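Local coordinates for nitrate transport protein nrtA (PDB 2G29) that serves as the solute-binding protein of an ABC transporter for nitrate uptake, capturing nitrate with a two-domain, C-clamp-shaped body, at residues A[58-63]-A[263-268]; A[224-229]-A[297-302]; A[304-307]-A[312-315]. All coordinates share one frame; numbering follows the deposited sequence.

Interaction 1: residues A[58-63]-A[263-268]; sequences AKYGMP and VMEAQQ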
# COMPACT_ATOMS: atom_id res chain seq x y z
N ALA A 58 10.21 -15.20 16.10
CA ALA A 58 10.71 -16.05 17.17
C ALA A 58 12.11 -15.63 17.58
O ALA A 58 12.44 -15.66 18.76
CB ALA A 58 10.68 -17.52 16.73
N LYS A 59 12.92 -15.24 16.60
CA LYS A 59 14.26 -14.77 16.88
C LYS A 59 14.22 -13.60 17.88
O LYS A 59 15.12 -13.45 18.71
CB LYS A 59 14.95 -14.37 15.57
CG LYS A 59 16.36 -13.80 15.73
CD LYS A 59 17.01 -13.51 14.40
CE LYS A 59 18.32 -12.80 14.59
NZ LYS A 59 18.95 -12.49 13.29
N TYR A 60 13.17 -12.77 17.81
CA TYR A 60 13.03 -11.66 18.75
C TYR A 60 12.08 -11.89 19.93
O TYR A 60 11.42 -10.96 20.40
CB TYR A 60 12.67 -10.35 17.99
CG TYR A 60 13.79 -9.95 17.07
CD1 TYR A 60 13.80 -10.34 15.73
CD2 TYR A 60 14.95 -9.34 17.58
CE1 TYR A 60 14.93 -10.18 14.94
CE2 TYR A 60 16.08 -9.18 16.78
CZ TYR A 60 16.08 -9.60 15.47
OH TYR A 60 17.22 -9.50 14.69
N GLY A 61 11.99 -13.13 20.40
CA GLY A 61 11.20 -13.45 21.58
C GLY A 61 9.69 -13.48 21.51
O GLY A 61 9.01 -13.47 22.54
N MET A 62 9.16 -13.55 20.29
CA MET A 62 7.73 -13.58 20.10
C MET A 62 7.42 -14.70 19.13
O MET A 62 7.05 -14.47 17.97
CB MET A 62 7.28 -12.22 19.56
CG MET A 62 7.46 -11.15 20.64
SD MET A 62 6.89 -9.60 20.09
CE MET A 62 5.14 -9.79 20.51
N PRO A 63 7.59 -15.94 19.58
CA PRO A 63 7.30 -17.05 18.67
C PRO A 63 5.82 -17.38 18.53
O PRO A 63 5.49 -18.31 17.80
CB PRO A 63 8.08 -18.20 19.28
CG PRO A 63 7.98 -17.93 20.72
CD PRO A 63 8.22 -16.44 20.81
N VAL A 263 10.28 -7.55 11.65
CA VAL A 263 9.78 -7.11 10.34
C VAL A 263 10.91 -6.51 9.47
O VAL A 263 10.97 -6.74 8.27
CB VAL A 263 8.62 -6.10 10.51
CG1 VAL A 263 8.28 -5.40 9.18
CG2 VAL A 263 7.36 -6.84 11.01
N MET A 264 11.82 -5.75 10.07
CA MET A 264 12.93 -5.18 9.33
C MET A 264 13.84 -6.28 8.75
O MET A 264 14.30 -6.18 7.60
CB MET A 264 13.77 -4.32 10.25
CG MET A 264 13.15 -3.02 10.59
SD MET A 264 14.24 -2.10 11.71
CE MET A 264 13.27 -0.74 11.85
N GLU A 265 14.14 -7.29 9.56
CA GLU A 265 14.99 -8.36 9.04
C GLU A 265 14.24 -9.10 7.93
O GLU A 265 14.84 -9.46 6.95
CB GLU A 265 15.38 -9.34 10.14
CG GLU A 265 16.40 -8.77 11.13
CD GLU A 265 17.45 -9.81 11.47
OE1 GLU A 265 17.09 -10.85 12.03
OE2 GLU A 265 18.64 -9.57 11.15
N ALA A 266 12.93 -9.28 8.09
CA ALA A 266 12.18 -9.96 7.03
C ALA A 266 12.18 -9.11 5.78
O ALA A 266 12.22 -9.63 4.65
CB ALA A 266 10.75 -10.25 7.49
N GLN A 267 12.11 -7.78 5.94
CA GLN A 267 12.17 -6.90 4.77
C GLN A 267 13.50 -7.03 4.02
O GLN A 267 13.53 -7.04 2.80
CB GLN A 267 11.97 -5.44 5.18
CG GLN A 267 10.53 -5.09 5.51
CD GLN A 267 10.40 -3.65 5.95
OE1 GLN A 267 11.04 -3.24 6.92
NE2 GLN A 267 9.57 -2.87 5.24
N GLN A 268 14.60 -7.10 4.77
CA GLN A 268 15.92 -7.24 4.16
C GLN A 268 16.00 -8.57 3.41
O GLN A 268 16.57 -8.64 2.31
CB GLN A 268 16.97 -7.16 5.26
CG GLN A 268 17.14 -5.75 5.79
CD GLN A 268 18.08 -5.69 6.96
OE1 GLN A 268 17.68 -5.88 8.10
NE2 GLN A 268 19.34 -5.42 6.68
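Lys59 and Glu265 face each other across a wide backbone gap, their CA atoms 10.2 Å apart, and Tyr60 and Val263 keep much the same spacing at 10.1 Å. On one side the short helix 56-59 is ending; on the other, 263-268 is an unbroken part of helix 253-271. Long side chains must therefore bridge the space. Lys59 does so fully stretched, with CG anti to the backbone N (chi1 178°) and every later torsion extended, and its NZ forms a salt bridge with Glu265, 2.8 Å from OE1 on that oxygen's syn lone pair. The same OE1 accepts a weak hydrogen bond from Tyr60 OH at 3.0 Å, lying at the ring edge near its plane, while the carboxylate stands almost perpendicular to the ring, at 85°. One carboxylate oxygen thus serves an ammonium and a phenol, and the lysine charge would probably stabilise the ionised glutamate. Lys59 CG also lies over the rim of a Tyr60 face. The Tyr60 side chain packs on Met261 and Ala262 as well, an apolar role its hydrocarbon part suits. Gly61, with positive phi (74°), is the C-prime residue of a Schellman motif: Gly61 N donates to Ala58 O and Met62 N reaches back to a carbonyl one residue before the segment, the classic helix C-terminus, here tied to a neighbouring helix by a surface salt bridge.

Interaction 2: residues A[224-229]-A[297-302]; sequences GYQALT and IDRSKG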
# COMPACT_ATOMS: atom_id res chain seq x y z
N GLY A 224 -8.21 -8.62 -18.78
CA GLY A 224 -7.97 -7.18 -18.80
C GLY A 224 -6.52 -6.95 -19.16
O GLY A 224 -5.79 -7.90 -19.39
N TYR A 225 -6.12 -5.69 -19.29
CA TYR A 225 -4.71 -5.37 -19.54
C TYR A 225 -4.27 -4.27 -18.57
O TYR A 225 -5.09 -3.64 -17.91
CB TYR A 225 -4.45 -4.97 -21.00
CG TYR A 225 -4.93 -3.60 -21.43
CD1 TYR A 225 -4.04 -2.53 -21.50
CD2 TYR A 225 -6.25 -3.40 -21.85
CE1 TYR A 225 -4.45 -1.29 -21.98
CE2 TYR A 225 -6.68 -2.18 -22.33
CZ TYR A 225 -5.78 -1.12 -22.41
OH TYR A 225 -6.15 0.10 -22.92
N GLN A 226 -2.97 -4.09 -18.46
CA GLN A 226 -2.43 -3.12 -17.53
C GLN A 226 -1.99 -1.84 -18.20
O GLN A 226 -1.25 -1.88 -19.17
CB GLN A 226 -1.25 -3.74 -16.75
CG GLN A 226 -0.66 -2.80 -15.67
CD GLN A 226 0.05 -3.54 -14.53
OE1 GLN A 226 0.56 -2.91 -13.59
NE2 GLN A 226 0.07 -4.84 -14.60
N ALA A 227 -2.46 -0.72 -17.67
CA ALA A 227 -2.12 0.61 -18.18
C ALA A 227 -0.75 1.04 -17.66
O ALA A 227 0.07 1.59 -18.40
CB ALA A 227 -3.20 1.62 -17.77
N LEU A 228 -0.48 0.76 -16.38
CA LEU A 228 0.79 1.14 -15.78
C LEU A 228 0.94 0.44 -14.44
O LEU A 228 -0.04 -0.09 -13.89
CB LEU A 228 0.81 2.66 -15.51
CG LEU A 228 -0.31 3.13 -14.57
CD1 LEU A 228 0.20 3.20 -13.13
CD2 LEU A 228 -0.79 4.53 -15.01
N THR A 229 2.19 0.40 -13.97
CA THR A 229 2.54 -0.08 -12.64
C THR A 229 2.81 1.25 -11.91
O THR A 229 3.35 2.21 -12.47
CB THR A 229 3.72 -1.07 -12.67
OG1 THR A 229 3.93 -1.56 -11.34
CG2 THR A 229 5.00 -0.41 -13.21
N ILE A 297 5.77 -14.39 -9.29
CA ILE A 297 7.21 -14.28 -9.51
C ILE A 297 7.71 -13.22 -10.46
O ILE A 297 8.64 -12.47 -10.11
CB ILE A 297 7.79 -15.67 -9.90
CG1 ILE A 297 9.33 -15.64 -9.90
CG2 ILE A 297 7.30 -16.07 -11.28
CD1 ILE A 297 9.94 -15.35 -8.56
N ASP A 298 7.11 -13.10 -11.65
CA ASP A 298 7.67 -12.13 -12.58
C ASP A 298 7.71 -10.70 -12.05
O ASP A 298 8.73 -10.03 -12.19
CB ASP A 298 6.94 -12.18 -13.92
CG ASP A 298 7.29 -13.41 -14.73
OD1 ASP A 298 8.30 -14.09 -14.38
OD2 ASP A 298 6.58 -13.70 -15.72
N ARG A 299 6.62 -10.24 -11.42
CA ARG A 299 6.63 -8.88 -10.94
C ARG A 299 7.60 -8.69 -9.78
O ARG A 299 8.16 -7.60 -9.61
CB ARG A 299 5.20 -8.45 -10.54
CG ARG A 299 4.18 -8.56 -11.67
CD ARG A 299 4.56 -7.71 -12.87
NE ARG A 299 3.60 -7.79 -13.97
CZ ARG A 299 2.48 -7.10 -14.08
NH1 ARG A 299 2.11 -6.26 -13.12
NH2 ARG A 299 1.74 -7.22 -15.18
N SER A 300 7.79 -9.72 -8.97
CA SER A 300 8.73 -9.71 -7.85
C SER A 300 10.20 -9.67 -8.32
O SER A 300 11.12 -9.54 -7.50
CB SER A 300 8.48 -10.92 -6.95
OG SER A 300 7.26 -10.75 -6.22
N LYS A 301 10.39 -9.77 -9.64
CA LYS A 301 11.71 -9.68 -10.28
C LYS A 301 11.76 -8.49 -11.23
O LYS A 301 12.73 -8.31 -11.97
CB LYS A 301 12.02 -10.94 -11.08
CG LYS A 301 12.30 -12.16 -10.26
CD LYS A 301 13.55 -11.98 -9.45
CE LYS A 301 14.32 -13.29 -9.33
NZ LYS A 301 15.50 -13.06 -8.47
N GLY A 302 10.70 -7.68 -11.25
CA GLY A 302 10.70 -6.51 -12.12
C GLY A 302 10.48 -6.82 -13.59
O GLY A 302 10.84 -6.02 -14.47
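Arg299 spans the distance from 297-302 to Gln226 on the strand 225-229, and its length is what makes the contact possible. CB leaves a backbone of helical phi/psi; CG stands anti to the carbonyl carbon (chi1 -58°), and the chain bends once, at chi2 (-59°), before running straight through CD. This methylene passes beside the Tyr304 ring. Beyond NE the guanidinium presents its NH1 and NH2 edge to the Gln226 amide, the two planes turned 46° apart; Arg299 NH1 lies 2.9 Å from the amide atom modelled as Gln226 NE2, and Arg299 CZ is 3.3 Å from it. Arg299 NH1 makes a salt bridge with Glu212, and Arg299 NH2 donates to Asn305 O at 2.8 Å. Charge and backbone together hold this buried cation, a task for which the several N-H groups of arginine are well fitted. The contact lies near the nitrate site, Gln226 being about 7 Å from the nitrate-binding Gln126, side chain to side chain. The Arg299 side chain rests on Pro215 and Leu216 of helix 214-221, while the strand 225-229, bulged at Ala227 and Leu228 opposite Ile128, borders strand 126-130 at the edge of its sheet.

Interaction 3: residues A[304-307]-A[312-315]; sequences YNFG and TFED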
# COMPACT_ATOMS: atom_id res chain seq x y z
N TYR A 304 7.87 -7.12 -16.45
CA TYR A 304 6.52 -6.64 -16.71
C TYR A 304 5.85 -6.96 -18.02
O TYR A 304 6.27 -6.46 -19.08
CB TYR A 304 6.47 -5.11 -16.55
CG TYR A 304 6.63 -4.64 -15.13
CD1 TYR A 304 7.87 -4.26 -14.60
CD2 TYR A 304 5.52 -4.61 -14.28
CE1 TYR A 304 8.00 -3.87 -13.26
CE2 TYR A 304 5.64 -4.21 -12.94
CZ TYR A 304 6.87 -3.85 -12.44
OH TYR A 304 7.01 -3.47 -11.13
N ASN A 305 4.81 -7.78 -17.97
CA ASN A 305 3.98 -8.05 -19.15
C ASN A 305 2.64 -7.39 -18.82
O ASN A 305 1.90 -7.86 -17.93
CB ASN A 305 3.79 -9.57 -19.38
CG ASN A 305 2.79 -9.85 -20.50
OD1 ASN A 305 2.52 -8.99 -21.34
ND2 ASN A 305 2.25 -11.05 -20.53
N PHE A 306 2.33 -6.31 -19.53
CA PHE A 306 1.09 -5.57 -19.35
C PHE A 306 -0.07 -6.12 -20.21
O PHE A 306 -1.18 -5.64 -20.11
CB PHE A 306 1.25 -4.08 -19.68
CG PHE A 306 2.02 -3.27 -18.65
CD1 PHE A 306 2.41 -3.80 -17.42
CD2 PHE A 306 2.32 -1.94 -18.92
CE1 PHE A 306 3.08 -2.99 -16.46
CE2 PHE A 306 2.98 -1.15 -17.97
CZ PHE A 306 3.35 -1.68 -16.74
N GLY A 307 0.19 -7.12 -21.05
CA GLY A 307 -0.87 -7.66 -21.88
C GLY A 307 -1.18 -6.81 -23.09
O GLY A 307 -0.43 -5.89 -23.43
N THR A 312 6.94 -7.39 -23.46
CA THR A 312 7.36 -7.51 -22.07
C THR A 312 8.66 -6.74 -21.89
O THR A 312 9.52 -6.75 -22.77
CB THR A 312 7.59 -9.00 -21.69
OG1 THR A 312 6.34 -9.71 -21.79
CG2 THR A 312 8.12 -9.14 -20.25
N PHE A 313 8.81 -6.06 -20.75
CA PHE A 313 10.01 -5.27 -20.46
C PHE A 313 10.44 -5.52 -19.02
O PHE A 313 9.65 -6.04 -18.23
CB PHE A 313 9.75 -3.76 -20.70
CG PHE A 313 8.78 -3.13 -19.71
CD1 PHE A 313 9.23 -2.60 -18.51
CD2 PHE A 313 7.42 -3.08 -20.00
CE1 PHE A 313 8.32 -2.02 -17.59
CE2 PHE A 313 6.50 -2.51 -19.11
CZ PHE A 313 6.96 -1.99 -17.90
N GLU A 314 11.69 -5.22 -18.70
CA GLU A 314 12.20 -5.38 -17.35
C GLU A 314 12.56 -4.01 -16.78
O GLU A 314 13.10 -3.17 -17.48
CB GLU A 314 13.46 -6.25 -17.35
CG GLU A 314 14.06 -6.42 -15.98
CD GLU A 314 15.45 -7.01 -16.01
OE1 GLU A 314 15.92 -7.40 -17.09
OE2 GLU A 314 16.09 -7.08 -14.93
N ASP A 315 12.23 -3.78 -15.51
CA ASP A 315 12.57 -2.52 -14.85
C ASP A 315 12.66 -2.76 -13.35
O ASP A 315 11.65 -2.79 -12.64
CB ASP A 315 11.53 -1.44 -15.15
CG ASP A 315 11.99 -0.07 -14.69
OD1 ASP A 315 12.68 -0.00 -13.66
OD2 ASP A 315 11.66 0.94 -15.34
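Tyr304 and Phe313 form the hydrogen-bonded pair of a small antiparallel beta hairpin, with their side chains on the same face. Tyr304 N donates to Phe313 O at 2.7 Å, and Phe313 N returns a bond to Tyr304 O at 3.1 Å. Phe313 CG sits between the backbone N and the carbonyl carbon (chi1 68°), which folds the ring back across its partner strand. There Tyr304 CB lies over the Phe313 face, 3.7 Å from the centroid, in a CH-pi contact; the two rings are nearly parallel but slid apart, so they barely overlap. Phe313 also turns its edge to the face of Phe306 in a T-shaped pair, planes at 88°, with Phe313 CZ to Phe306 CZ 3.8 Å. The Phe313 ring suits its place because its face takes Tyr304 CB while its edge meets the Phe306 ring. Replacing Phe313 by an alanine would probably leave Tyr304 CB and the Phe306 face without their aromatic partner, opening a gap in the cluster. Thr312, beyond the pair, lays CG2 3.5 Å from Tyr304 O, a methyl at the strand's flank. Just past the pair, Gly307 N donates to Asn305 OD1 at 3.0 Å, an Asx turn whose donor comes from above the amide carbonyl plane.

Overall arrangement
Interactions 2 and 3 are neighbours, their centres about 6 Å apart, and interaction 1 lies about 29 and 33 Å away from them, centre to centre. Along the chain, interactions 1 and 2 have alternating segments, whereas interaction 3 follows after both. Interaction 1 joins helices 56-59 and 253-271 at the surface, remote from the nitrate site; interaction 2 ties strand 225-229, an edge of the sheet containing the nitrate-binding Gln126 and Gly211, to the segment before the hairpin of interaction 3. Arg299 and Asn305, with Gly302 and Asp315, link these last two by hydrogen bonds. The hairpin therefore adjoins the edge strand of that sheet, near the site, while interaction 1 is a surface contact far away.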